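Side-chain contacts in beta-1,3-1,4-glucanase (Caldicellulosiruptor sp. F32, PDB 5H4R), which probably hydrolyses mixed-linkage beta-1,3-1,4-glucans such as lichenan, as a glycoside hydrolase family 5 lichenase: residues L71-W76 with L119-Q124; T56-F61 with I140-M145; S291-N296 with A343-R348; A245-L250 with A273-N278. The protein carries 1 engineered substitution. All coordinates share one frame; numbering follows the deposited sequence. Where two conformers were deposited one is given.

How the contacts relate
All four contacts belong to one (beta/alpha)8 barrel, a closed sheet of eight parallel strands. Contacts 1 and 2 are neighbours, with centres about 12 Å apart. They touch where Y72 OH meets F61 O at 2.8 Å, probably as a hydrogen bond. Along the chain, contact 1 lies between the two segments of contact 2. Contact 4 follows and joins the loops after strands 237-240 and 267-272. Contact 3 comes last and joins the loop before helix 298-316 to helix 336-352; its centre is about 16 Å from that of contact 4. Contacts 2 and 4, about 21 Å apart between centres, both touch one glucose unit. The glycan site thus draws on different barrel loops.

Contact 1 (L71-W76 with L119-Q124); sequences LYETAW and LDRVQQ. With BGC (beta-D-glucopyranose), chain B.
E73 OE2 is held by two groups, R121 NH2 at 2.9 Å and T81 OG1. E73 OE1 takes R121 NE at 2.8 Å in a nearly straight bond of 168°, so the arginine grips the carboxylate side-on, one nitrogen to each oxygen. This salt bridge ties the short, weakly bonded helix 72-75, in the connection after the first barrel strand, to helix 116-131 of the (beta/alpha)8 barrel. The E73 chain is extended, with CG anti to the backbone N (chi1 -176°), and this carries the carboxylate across to the other helix. The two side chains cross at about a right angle. OE2 uses its syn lone pair; OE1 is met on the syn side too, but 30° out of the carboxylate plane. T81 O also accepts from R121 NH2. The pair is buried, so the bonds probably offset the two charges and limit rotation of the guanidinium. At the end of segment 71-76, C5 of the chain B glucose lies 3.6 Å above the W76 indole plane, over its centre. At another point of the guanidinium edge, R121 NH1 bonds to Y128 OH and reaches Q124 OE1 at 2.9 Å, from above the amide carbonyl plane.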
# COMPACT_ATOMS: atom_id res chain seq x y z
N LEU A 71 -3.20 -12.09 -18.83
CA LEU A 71 -2.90 -10.82 -19.46
C LEU A 71 -3.39 -9.62 -18.65
O LEU A 71 -3.01 -8.49 -18.97
CB LEU A 71 -3.47 -10.81 -20.89
CG LEU A 71 -2.80 -11.82 -21.82
CD1 LEU A 71 -3.52 -11.95 -23.15
CD2 LEU A 71 -1.35 -11.47 -22.05
N TYR A 72 -4.18 -9.82 -17.59
CA TYR A 72 -4.44 -8.72 -16.67
C TYR A 72 -3.13 -8.19 -16.09
O TYR A 72 -3.02 -7.00 -15.84
CB TYR A 72 -5.38 -9.15 -15.55
CG TYR A 72 -6.86 -8.98 -15.90
CD1 TYR A 72 -7.51 -7.76 -15.74
CD2 TYR A 72 -7.59 -10.04 -16.41
CE1 TYR A 72 -8.86 -7.61 -16.06
CE2 TYR A 72 -8.91 -9.90 -16.74
CZ TYR A 72 -9.55 -8.70 -16.58
OH TYR A 72 -10.89 -8.62 -16.92
N GLU A 73 -2.13 -9.06 -15.90
CA GLU A 73 -0.87 -8.62 -15.33
C GLU A 73 -0.24 -7.48 -16.13
O GLU A 73 0.46 -6.64 -15.56
CB GLU A 73 0.12 -9.79 -15.28
CG GLU A 73 1.45 -9.41 -14.58
CD GLU A 73 2.54 -10.49 -14.66
OE1 GLU A 73 2.25 -11.65 -15.02
OE2 GLU A 73 3.71 -10.13 -14.38
N THR A 74 -0.43 -7.47 -17.45
CA THR A 74 0.25 -6.51 -18.31
C THR A 74 -0.69 -5.54 -19.00
O THR A 74 -0.23 -4.68 -19.75
CB THR A 74 1.09 -7.26 -19.35
OG1 THR A 74 0.26 -8.17 -20.10
CG2 THR A 74 2.16 -8.05 -18.65
N ALA A 75 -1.99 -5.64 -18.75
CA ALA A 75 -2.95 -4.79 -19.45
C ALA A 75 -2.68 -3.31 -19.24
O ALA A 75 -2.94 -2.49 -20.13
CB ALA A 75 -4.37 -5.13 -19.00
N TRP A 76 -2.24 -2.93 -18.04
CA TRP A 76 -1.97 -1.54 -17.72
C TRP A 76 -0.48 -1.21 -17.80
O TRP A 76 -0.13 -0.21 -18.43
CB TRP A 76 -2.53 -1.21 -16.33
CG TRP A 76 -4.05 -1.18 -16.26
CD1 TRP A 76 -4.94 -1.38 -17.27
CD2 TRP A 76 -4.84 -0.93 -15.08
NE1 TRP A 76 -6.23 -1.25 -16.82
CE2 TRP A 76 -6.20 -0.98 -15.47
CE3 TRP A 76 -4.53 -0.66 -13.74
CZ2 TRP A 76 -7.23 -0.79 -14.56
CZ3 TRP A 76 -5.56 -0.47 -12.85
CH2 TRP A 76 -6.89 -0.53 -13.26
N LEU A 119 -3.43 -17.50 -9.24
CA LEU A 119 -2.73 -17.59 -7.96
C LEU A 119 -1.32 -18.15 -8.14
O LEU A 119 -0.37 -17.68 -7.50
CB LEU A 119 -3.54 -18.45 -6.99
CG LEU A 119 -3.01 -18.57 -5.56
CD1 LEU A 119 -2.80 -17.21 -4.91
CD2 LEU A 119 -3.99 -19.37 -4.76
N ASP A 120 -1.16 -19.12 -9.05
CA ASP A 120 0.17 -19.64 -9.38
C ASP A 120 1.09 -18.53 -9.90
O ASP A 120 2.27 -18.48 -9.53
CB ASP A 120 0.07 -20.73 -10.46
CG ASP A 120 -0.54 -22.04 -9.97
OD1 ASP A 120 -0.80 -22.24 -8.77
OD2 ASP A 120 -0.74 -22.92 -10.84
N ARG A 121 0.58 -17.66 -10.77
CA ARG A 121 1.42 -16.59 -11.31
C ARG A 121 1.80 -15.57 -10.23
O ARG A 121 2.95 -15.14 -10.16
CB ARG A 121 0.71 -15.92 -12.49
CG ARG A 121 1.48 -14.72 -13.07
CD ARG A 121 2.89 -15.07 -13.60
NE ARG A 121 3.57 -13.84 -13.97
CZ ARG A 121 4.89 -13.67 -13.97
NH1 ARG A 121 5.71 -14.68 -13.69
NH2 ARG A 121 5.40 -12.48 -14.29
N VAL A 122 0.84 -15.17 -9.39
CA VAL A 122 1.14 -14.28 -8.27
C VAL A 122 2.23 -14.89 -7.41
O VAL A 122 3.17 -14.20 -6.99
CB VAL A 122 -0.14 -14.01 -7.45
CG1 VAL A 122 0.20 -13.27 -6.17
CG2 VAL A 122 -1.13 -13.18 -8.28
N GLN A 123 2.14 -16.19 -7.14
CA GLN A 123 3.13 -16.85 -6.29
C GLN A 123 4.51 -16.84 -6.94
O GLN A 123 5.54 -16.72 -6.25
CB GLN A 123 2.68 -18.28 -5.99
CG GLN A 123 3.62 -19.02 -5.07
CD GLN A 123 3.15 -20.41 -4.70
OE1 GLN A 123 2.41 -21.07 -5.44
NE2 GLN A 123 3.60 -20.89 -3.53
N GLN A 124 4.56 -16.99 -8.26
CA GLN A 124 5.84 -16.92 -8.96
C GLN A 124 6.52 -15.58 -8.71
O GLN A 124 7.73 -15.52 -8.49
CB GLN A 124 5.60 -17.13 -10.44
CG GLN A 124 6.82 -17.26 -11.28
CD GLN A 124 6.46 -17.85 -12.62
OE1 GLN A 124 5.38 -17.56 -13.19
NE2 GLN A 124 7.33 -18.71 -13.14
C2 BGC B . -6.97 4.22 -15.27
C3 BGC B . -7.35 3.40 -16.50
C4 BGC B . -6.09 3.12 -17.28
C5 BGC B . -5.02 2.50 -16.36
C6 BGC B . -3.75 2.19 -17.13
C1 BGC B . -5.85 3.54 -14.47
O2 BGC B . -8.15 4.33 -14.47
O3 BGC B . -8.27 4.17 -17.31
O4 BGC B . -6.44 2.21 -18.31
O5 BGC B . -4.72 3.43 -15.32
O6 BGC B . -3.25 3.41 -17.65

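Contact 2 (T56-F61 with I140-M145); sequences TFDAAF and IHHDIM. With BGC (beta-D-glucopyranose), chain C; BGC (beta-D-glucopyranose), chain D.
D58 O lies at the edge of the H142 ring, near its plane, 3.2 Å from H142 CD2. One face of that ring carries H141 CD2, 3.4 Å above its plane and over its centre. The H141 ring instead turns its edge to the sugar: H141 NE2 is hydrogen-bonded to O3 of the chain C glucose at 3.0 Å. D58 and H141 run side by side and point the same way, with D58 CB 3.5 Å from H141 CD2. Their carboxylate and ring planes are 78° apart. These are loops after the first and third strands of the TIM barrel, and both histidines line the glycan pocket. D58 is the third residue of a type I turn from T56 to A59, and its OD1 accepts T56 N at 2.7 Å from above the carboxylate plane. Its CG sits between the backbone N and the carbonyl carbon (chi1 43°), which lets the carboxylate fold back on that turn. S102 OG is hydrogen-bonded to both D58 O and H142 N and so links the two loops. One water donates to D58 OD2. The same water bonds to H142 NE2 and to the sugar O3, so D58 reaches the bound glycan through water while H141 binds it directly.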
# COMPACT_ATOMS: atom_id res chain seq x y z
N THR A 56 -0.18 -3.68 -12.04
CA THR A 56 0.25 -4.99 -12.49
C THR A 56 -0.86 -5.97 -12.14
O THR A 56 -1.86 -6.03 -12.85
CB THR A 56 1.63 -5.31 -11.91
OG1 THR A 56 2.49 -4.18 -12.21
CG2 THR A 56 2.20 -6.56 -12.53
N PHE A 57 -0.70 -6.81 -11.10
CA PHE A 57 -1.77 -7.74 -10.73
C PHE A 57 -3.02 -7.05 -10.19
O PHE A 57 -4.07 -7.69 -10.04
CB PHE A 57 -1.25 -8.73 -9.70
CG PHE A 57 -0.17 -9.61 -10.24
CD1 PHE A 57 -0.47 -10.63 -11.12
CD2 PHE A 57 1.14 -9.39 -9.91
CE1 PHE A 57 0.54 -11.47 -11.63
CE2 PHE A 57 2.14 -10.18 -10.43
CZ PHE A 57 1.84 -11.23 -11.29
N ASP A 58 -2.93 -5.75 -9.93
CA ASP A 58 -4.06 -4.93 -9.50
C ASP A 58 -4.94 -4.43 -10.64
O ASP A 58 -6.04 -3.93 -10.39
CB ASP A 58 -3.59 -3.72 -8.67
CG ASP A 58 -2.36 -3.01 -9.25
OD1 ASP A 58 -1.35 -3.67 -9.59
OD2 ASP A 58 -2.42 -1.76 -9.35
N ALA A 59 -4.51 -4.57 -11.89
CA ALA A 59 -5.33 -4.15 -13.01
C ALA A 59 -6.65 -4.92 -12.98
O ALA A 59 -6.69 -6.13 -12.74
CB ALA A 59 -4.60 -4.36 -14.33
N ALA A 60 -7.74 -4.21 -13.20
CA ALA A 60 -9.06 -4.81 -13.06
C ALA A 60 -10.03 -4.00 -13.90
O ALA A 60 -10.02 -2.76 -13.85
CB ALA A 60 -9.50 -4.85 -11.61
N PHE A 61 -10.88 -4.70 -14.63
CA PHE A 61 -11.85 -4.10 -15.52
C PHE A 61 -12.70 -5.22 -16.10
O PHE A 61 -12.30 -6.39 -16.10
CB PHE A 61 -11.18 -3.29 -16.64
CG PHE A 61 -10.04 -4.00 -17.31
CD1 PHE A 61 -10.27 -4.84 -18.38
CD2 PHE A 61 -8.74 -3.79 -16.89
CE1 PHE A 61 -9.22 -5.49 -19.02
CE2 PHE A 61 -7.68 -4.42 -17.52
CZ PHE A 61 -7.93 -5.27 -18.59
N ILE A 140 -5.76 -7.46 -1.03
CA ILE A 140 -6.93 -7.32 -1.92
C ILE A 140 -6.97 -5.86 -2.39
O ILE A 140 -7.02 -4.95 -1.56
CB ILE A 140 -8.22 -7.68 -1.16
CG1 ILE A 140 -8.26 -9.16 -0.76
CG2 ILE A 140 -9.48 -7.26 -1.98
CD1 ILE A 140 -9.48 -9.57 0.04
N HIS A 141 -6.96 -5.62 -3.72
CA HIS A 141 -6.80 -4.26 -4.21
C HIS A 141 -8.12 -3.75 -4.79
O HIS A 141 -9.01 -3.35 -4.02
CB HIS A 141 -5.60 -4.20 -5.17
CG HIS A 141 -4.97 -2.86 -5.22
ND1 HIS A 141 -4.12 -2.39 -4.24
CD2 HIS A 141 -5.10 -1.86 -6.13
CE1 HIS A 141 -3.73 -1.17 -4.56
NE2 HIS A 141 -4.30 -0.83 -5.71
N HIS A 142 -8.28 -3.68 -6.12
CA HIS A 142 -9.44 -3.03 -6.76
C HIS A 142 -10.62 -3.99 -6.85
O HIS A 142 -11.14 -4.28 -7.93
CB HIS A 142 -9.13 -2.51 -8.16
CG HIS A 142 -8.13 -1.41 -8.23
ND1 HIS A 142 -8.19 -0.27 -7.46
CD2 HIS A 142 -7.06 -1.25 -9.05
CE1 HIS A 142 -7.18 0.53 -7.78
NE2 HIS A 142 -6.49 -0.04 -8.75
N ASP A 143 -11.07 -4.45 -5.68
CA ASP A 143 -12.21 -5.34 -5.53
C ASP A 143 -13.32 -4.68 -4.72
O ASP A 143 -14.14 -5.37 -4.11
CB ASP A 143 -11.79 -6.65 -4.85
CG ASP A 143 -10.84 -7.48 -5.69
OD1 ASP A 143 -10.79 -7.30 -6.91
OD2 ASP A 143 -10.18 -8.38 -5.11
N ILE A 144 -13.39 -3.35 -4.72
CA ILE A 144 -14.32 -2.63 -3.85
C ILE A 144 -15.59 -2.39 -4.66
O ILE A 144 -15.75 -1.37 -5.34
CB ILE A 144 -13.71 -1.35 -3.30
CG1 ILE A 144 -12.30 -1.63 -2.72
CG2 ILE A 144 -14.64 -0.73 -2.25
CD1 ILE A 144 -12.25 -2.65 -1.58
N MET A 145 -16.52 -3.34 -4.59
CA MET A 145 -17.76 -3.26 -5.33
C MET A 145 -18.77 -4.19 -4.68
O MET A 145 -18.39 -5.22 -4.11
CB MET A 145 -17.53 -3.63 -6.81
CG MET A 145 -16.56 -4.75 -7.03
SD MET A 145 -15.81 -4.77 -8.69
CE MET A 145 -17.30 -5.12 -9.60
C2 BGC C . -4.59 3.19 -5.24
C3 BGC C . -3.73 2.88 -6.45
C4 BGC C . -3.70 4.13 -7.31
C5 BGC C . -2.83 5.12 -6.55
C6 BGC C . -2.71 6.46 -7.29
C1 BGC C . -4.48 4.65 -4.75
O2 BGC C . -4.30 2.25 -4.18
O3 BGC C . -4.33 1.78 -7.12
O4 BGC C . -3.09 3.79 -8.55
O5 BGC C . -3.33 5.36 -5.23
O6 BGC C . -3.97 7.02 -7.67
C2 BGC D . -2.81 4.26 -10.86
C3 BGC D . -3.55 4.70 -12.12
C4 BGC D . -4.75 3.78 -12.34
C5 BGC D . -5.62 3.72 -11.08
C6 BGC D . -6.76 2.73 -11.20
C1 BGC D . -3.78 4.26 -9.70
O2 BGC D . -1.73 5.17 -10.62
O3 BGC D . -2.62 4.61 -13.21
O4 BGC D . -5.55 4.38 -13.38
O5 BGC D . -4.83 3.33 -9.98
O6 BGC D . -7.67 2.91 -10.10
O HOH W 1 -3.89 0.42 -9.62

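Contact 3 (S291-N296 with A343-R348); sequences SEWSVN and AAYYVR
The segment S291-N296 has no regular helix or strand, and it runs past the helical segment A343-R348. The backbones come nearest at V295 CA and Y345 CA, 7.0 Å apart; W293 CA and A343 CA are 10.1 Å apart. An ST turn shapes the end of the loop, where S294 OG accepts N296 N at 3.0 Å. On the helix side Y345 carries nearly all of the contact. The outer corner of the W293 six-membered ring meets the root of the tyrosine: W293 CH2 is 3.4 Å from Y345 CB and 3.5 Å from Y345 CG. The W293 CG lies anti to the backbone N (chi1 -167°), and this sends the indole across the gap toward the helix. The ring planes are 49° apart and the centroids 5.5 Å, an oblique meeting. In the TIM barrel this joins helix 336-352 to the loop that leads into helix 298-316. Further along the tyrosine, V295 CG2 touches Y345 CD1 at 4.1 Å. Replacing W293 by an alanine would probably leave Y345 CB and CG without their neighbour and open a gap that F279 and F342, which also meet the indole, would border. The loop is also held by polar bonds, V295 N to E341 OE1 and W293 N to S338 OG. The phenol end of Y345 lies beyond the indole, where its OH is hydrogen-bonded to D305 OD1.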
# COMPACT_ATOMS: atom_id res chain seq x y z
N SER A 291 2.87 22.32 -9.12
CA SER A 291 3.97 21.51 -9.61
C SER A 291 5.27 21.75 -8.86
O SER A 291 6.25 21.07 -9.14
CB SER A 291 4.20 21.79 -11.10
OG SER A 291 4.61 23.14 -11.29
N GLU A 292 5.29 22.71 -7.94
CA GLU A 292 6.48 23.03 -7.17
C GLU A 292 6.34 22.52 -5.74
O GLU A 292 5.26 22.63 -5.14
CB GLU A 292 6.72 24.54 -7.13
CG GLU A 292 7.02 25.13 -8.47
CD GLU A 292 7.21 26.64 -8.41
OE1 GLU A 292 7.00 27.22 -7.32
OE2 GLU A 292 7.57 27.24 -9.45
N TRP A 293 7.44 22.03 -5.20
CA TRP A 293 7.52 21.57 -3.82
C TRP A 293 8.92 21.95 -3.35
O TRP A 293 9.89 21.68 -4.05
CB TRP A 293 7.29 20.05 -3.69
CG TRP A 293 7.06 19.61 -2.29
CD1 TRP A 293 5.86 19.36 -1.69
CD2 TRP A 293 8.06 19.37 -1.28
NE1 TRP A 293 6.04 18.97 -0.38
CE2 TRP A 293 7.38 18.97 -0.10
CE3 TRP A 293 9.46 19.45 -1.26
CZ2 TRP A 293 8.06 18.69 1.09
CZ3 TRP A 293 10.13 19.17 -0.09
CH2 TRP A 293 9.43 18.79 1.07
N SER A 294 9.02 22.64 -2.22
CA SER A 294 10.31 23.10 -1.73
C SER A 294 10.56 22.66 -0.30
O SER A 294 9.70 22.85 0.56
CB SER A 294 10.40 24.62 -1.80
OG SER A 294 11.55 25.09 -1.13
N VAL A 295 11.76 22.14 -0.04
CA VAL A 295 12.14 21.76 1.30
C VAL A 295 12.24 22.97 2.22
O VAL A 295 12.24 22.80 3.45
CB VAL A 295 13.46 20.96 1.24
CG1 VAL A 295 14.64 21.87 0.95
CG2 VAL A 295 13.66 20.19 2.50
N ASN A 296 12.27 24.19 1.68
CA ASN A 296 12.38 25.41 2.46
C ASN A 296 11.04 26.10 2.64
O ASN A 296 11.00 27.26 3.10
CB ASN A 296 13.36 26.38 1.79
CG ASN A 296 14.75 25.78 1.64
OD1 ASN A 296 15.34 25.80 0.55
ND2 ASN A 296 15.27 25.21 2.72
N ALA A 343 10.64 13.69 -2.17
CA ALA A 343 10.85 12.29 -1.84
C ALA A 343 11.82 12.14 -0.68
O ALA A 343 11.59 11.32 0.23
CB ALA A 343 11.36 11.52 -3.06
N ALA A 344 12.89 12.93 -0.68
CA ALA A 344 13.82 12.90 0.43
C ALA A 344 13.12 13.32 1.71
O ALA A 344 13.31 12.69 2.76
CB ALA A 344 15.01 13.82 0.14
N TYR A 345 12.36 14.41 1.66
CA TYR A 345 11.73 14.92 2.87
C TYR A 345 10.72 13.92 3.42
O TYR A 345 10.69 13.65 4.62
CB TYR A 345 11.07 16.27 2.60
CG TYR A 345 10.51 16.88 3.86
CD1 TYR A 345 11.30 17.68 4.67
CD2 TYR A 345 9.20 16.65 4.25
CE1 TYR A 345 10.81 18.24 5.84
CE2 TYR A 345 8.68 17.21 5.43
CZ TYR A 345 9.49 17.99 6.21
OH TYR A 345 9.01 18.56 7.37
N TYR A 346 9.86 13.39 2.54
CA TYR A 346 8.81 12.48 2.96
C TYR A 346 9.40 11.26 3.65
O TYR A 346 8.97 10.88 4.74
CB TYR A 346 7.98 12.10 1.75
CG TYR A 346 6.67 11.41 2.03
CD1 TYR A 346 6.64 10.09 2.47
CD2 TYR A 346 5.47 12.04 1.77
CE1 TYR A 346 5.43 9.45 2.69
CE2 TYR A 346 4.25 11.40 2.00
CZ TYR A 346 4.25 10.11 2.46
OH TYR A 346 3.06 9.46 2.66
N VAL A 347 10.43 10.65 3.04
CA VAL A 347 11.04 9.46 3.62
C VAL A 347 11.73 9.79 4.95
O VAL A 347 11.62 9.03 5.92
CB VAL A 347 12.01 8.82 2.61
CG1 VAL A 347 12.84 7.71 3.28
CG2 VAL A 347 11.23 8.24 1.47
N ARG A 348 12.45 10.91 5.04
CA ARG A 348 13.08 11.24 6.33
C ARG A 348 12.05 11.56 7.40
O ARG A 348 12.18 11.13 8.56
CB ARG A 348 14.04 12.41 6.17
CG ARG A 348 14.69 12.88 7.49
CD ARG A 348 15.45 11.78 8.20
NE ARG A 348 15.71 12.13 9.60
CZ ARG A 348 15.93 11.25 10.57
NH1 ARG A 348 15.94 9.95 10.32
NH2 ARG A 348 16.14 11.66 11.82

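Contact 4 (A245-L250 with A273-N278); sequences APEYVL and AYRPYN. With BGC (beta-D-glucopyranose), chain C; BGC (beta-D-glucopyranose), chain E.
P246 lies over one face of the R275 guanidinium, the close-packed part of the contact. P246 CD is 3.5 Å from R275 NH2, and P246 CG stands 3.8 Å above the guanidinium plane, offset toward its rim. P246 CG also touches A273 CB at 4.3 Å, and F307 of helix 298-316 adjoins both residues. The outer part is polar and less covered. There E247 and R275 come from opposite directions and meet end-on. R275 NH2 donates to E247 OE1 and R275 NH1 to E247 OE2, each at 2.8 Å, with angles of 165° and 154°. Both oxygens use their syn lone pairs. The E247 chain bends at chi2 (78°), bringing its carboxylate back toward the arginine, whose own chain is extended from CG to NE. A glutamine in place of E247 would probably lose the charge pairing and one of the two bonds, leaving R275 freer to turn. The contact joins loops after strands 237-240 and 267-272 of the TIM barrel, near the glycan pocket. Next to R275, Y274 OH lies 3.1 Å from O5 of the chain C glucose and is hydrogen-bonded to E326. A glycerol, probably from the crystallisation liquor, bonds to R275 NE. With proline over the guanidinium and both E247 oxygens at its edge, the group is probably fixed in its orientation, and its charge is probably balanced by E247.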
# COMPACT_ATOMS: atom_id res chain seq x y z
N ALA A 245 -7.04 6.14 4.59
CA ALA A 245 -6.62 7.47 4.97
C ALA A 245 -6.06 7.48 6.39
O ALA A 245 -6.57 6.77 7.26
CB ALA A 245 -7.79 8.44 4.90
N PRO A 246 -5.03 8.29 6.65
CA PRO A 246 -4.60 8.47 8.05
C PRO A 246 -5.74 8.89 8.96
O PRO A 246 -5.86 8.41 10.11
CB PRO A 246 -3.52 9.55 7.96
CG PRO A 246 -3.16 9.64 6.51
CD PRO A 246 -4.31 9.15 5.71
N GLU A 247 -6.62 9.78 8.46
CA GLU A 247 -7.67 10.33 9.29
C GLU A 247 -8.57 9.24 9.86
O GLU A 247 -9.10 9.40 10.97
CB GLU A 247 -8.52 11.32 8.49
CG GLU A 247 -7.83 12.64 8.24
CD GLU A 247 -6.78 12.60 7.14
OE1 GLU A 247 -6.67 11.61 6.40
OE2 GLU A 247 -6.07 13.61 7.01
N TYR A 248 -8.76 8.14 9.13
CA TYR A 248 -9.79 7.19 9.51
C TYR A 248 -9.21 5.98 10.22
O TYR A 248 -9.95 5.06 10.58
CB TYR A 248 -10.65 6.82 8.28
CG TYR A 248 -11.25 8.09 7.72
CD1 TYR A 248 -11.81 9.04 8.58
CD2 TYR A 248 -11.23 8.36 6.36
CE1 TYR A 248 -12.32 10.25 8.07
CE2 TYR A 248 -11.74 9.56 5.86
CZ TYR A 248 -12.27 10.49 6.72
OH TYR A 248 -12.76 11.68 6.22
N VAL A 249 -7.90 5.99 10.52
CA VAL A 249 -7.39 5.21 11.64
C VAL A 249 -7.16 6.08 12.86
O VAL A 249 -6.99 5.54 13.96
CB VAL A 249 -6.09 4.46 11.29
CG1 VAL A 249 -6.39 3.33 10.29
CG2 VAL A 249 -5.03 5.40 10.76
N LEU A 250 -7.19 7.41 12.71
CA LEU A 250 -7.01 8.32 13.83
C LEU A 250 -8.31 8.56 14.59
O LEU A 250 -8.25 8.87 15.79
CB LEU A 250 -6.41 9.64 13.33
CG LEU A 250 -4.96 9.53 12.84
CD1 LEU A 250 -4.54 10.82 12.12
CD2 LEU A 250 -4.00 9.20 13.97
N ALA A 273 -0.88 8.00 1.63
CA ALA A 273 -0.86 9.46 1.86
C ALA A 273 -0.03 10.14 0.77
O ALA A 273 1.17 10.38 0.94
CB ALA A 273 -0.31 9.78 3.23
N TYR A 274 -0.71 10.48 -0.32
CA TYR A 274 -0.09 11.25 -1.40
C TYR A 274 -0.30 12.72 -1.06
O TYR A 274 -1.25 13.36 -1.51
CB TYR A 274 -0.70 10.88 -2.74
CG TYR A 274 -0.56 9.44 -3.18
CD1 TYR A 274 -1.42 8.45 -2.74
CD2 TYR A 274 0.39 9.08 -4.12
CE1 TYR A 274 -1.32 7.14 -3.19
CE2 TYR A 274 0.48 7.80 -4.60
CZ TYR A 274 -0.35 6.81 -4.12
OH TYR A 274 -0.26 5.54 -4.61
N ARG A 275 0.56 13.22 -0.19
CA ARG A 275 0.37 14.52 0.43
C ARG A 275 1.66 15.33 0.34
O ARG A 275 2.76 14.77 0.49
CB ARG A 275 -0.02 14.38 1.89
CG ARG A 275 -1.30 13.57 1.98
CD ARG A 275 -1.99 13.79 3.23
NE ARG A 275 -3.23 13.02 3.21
CZ ARG A 275 -4.05 12.93 4.23
NH1 ARG A 275 -3.77 13.56 5.36
NH2 ARG A 275 -5.16 12.18 4.11
N PRO A 276 1.53 16.65 0.09
CA PRO A 276 0.29 17.40 -0.14
C PRO A 276 -0.36 17.02 -1.46
O PRO A 276 0.31 16.89 -2.47
CB PRO A 276 0.75 18.85 -0.15
CG PRO A 276 2.18 18.79 -0.58
CD PRO A 276 2.73 17.50 0.01
N TYR A 277 -1.68 16.83 -1.39
CA TYR A 277 -2.44 16.30 -2.53
C TYR A 277 -2.25 17.14 -3.79
O TYR A 277 -2.06 16.59 -4.88
CB TYR A 277 -3.91 16.21 -2.14
CG TYR A 277 -4.83 15.90 -3.29
CD1 TYR A 277 -4.99 14.59 -3.75
CD2 TYR A 277 -5.54 16.90 -3.93
CE1 TYR A 277 -5.80 14.31 -4.80
CE2 TYR A 277 -6.37 16.61 -4.99
CZ TYR A 277 -6.49 15.32 -5.41
OH TYR A 277 -7.34 15.07 -6.48
N ASN A 278 -2.32 18.47 -3.66
CA ASN A 278 -2.32 19.33 -4.84
C ASN A 278 -1.01 19.21 -5.62
O ASN A 278 -1.00 19.39 -6.85
CB ASN A 278 -2.63 20.78 -4.47
CG ASN A 278 -1.63 21.41 -3.49
OD1 ASN A 278 -0.72 20.78 -3.00
ND2 ASN A 278 -1.82 22.70 -3.22
C2 BGC C . -4.59 3.19 -5.24
C3 BGC C . -3.73 2.88 -6.45
C4 BGC C . -3.70 4.13 -7.31
C5 BGC C . -2.83 5.12 -6.55
C6 BGC C . -2.71 6.46 -7.29
C1 BGC C . -4.48 4.65 -4.75
O2 BGC C . -4.30 2.25 -4.18
O3 BGC C . -4.33 1.78 -7.12
O4 BGC C . -3.09 3.79 -8.55
O5 BGC C . -3.33 5.36 -5.23
O6 BGC C . -3.97 7.02 -7.67
C2 BGC E . -7.15 8.66 -5.78
C3 BGC E . -6.89 7.16 -5.93
C4 BGC E . -5.72 6.72 -5.04
C5 BGC E . -6.01 7.15 -3.60
C6 BGC E . -4.80 7.11 -2.64
C1 BGC E . -7.42 8.98 -4.30
O1 BGC E . -7.57 10.39 -4.07
O2 BGC E . -8.26 9.00 -6.62
O3 BGC E . -6.58 6.87 -7.29
O4 BGC E . -5.67 5.29 -5.21
O5 BGC E . -6.29 8.54 -3.58
O6 BGC E . -5.12 7.76 -1.38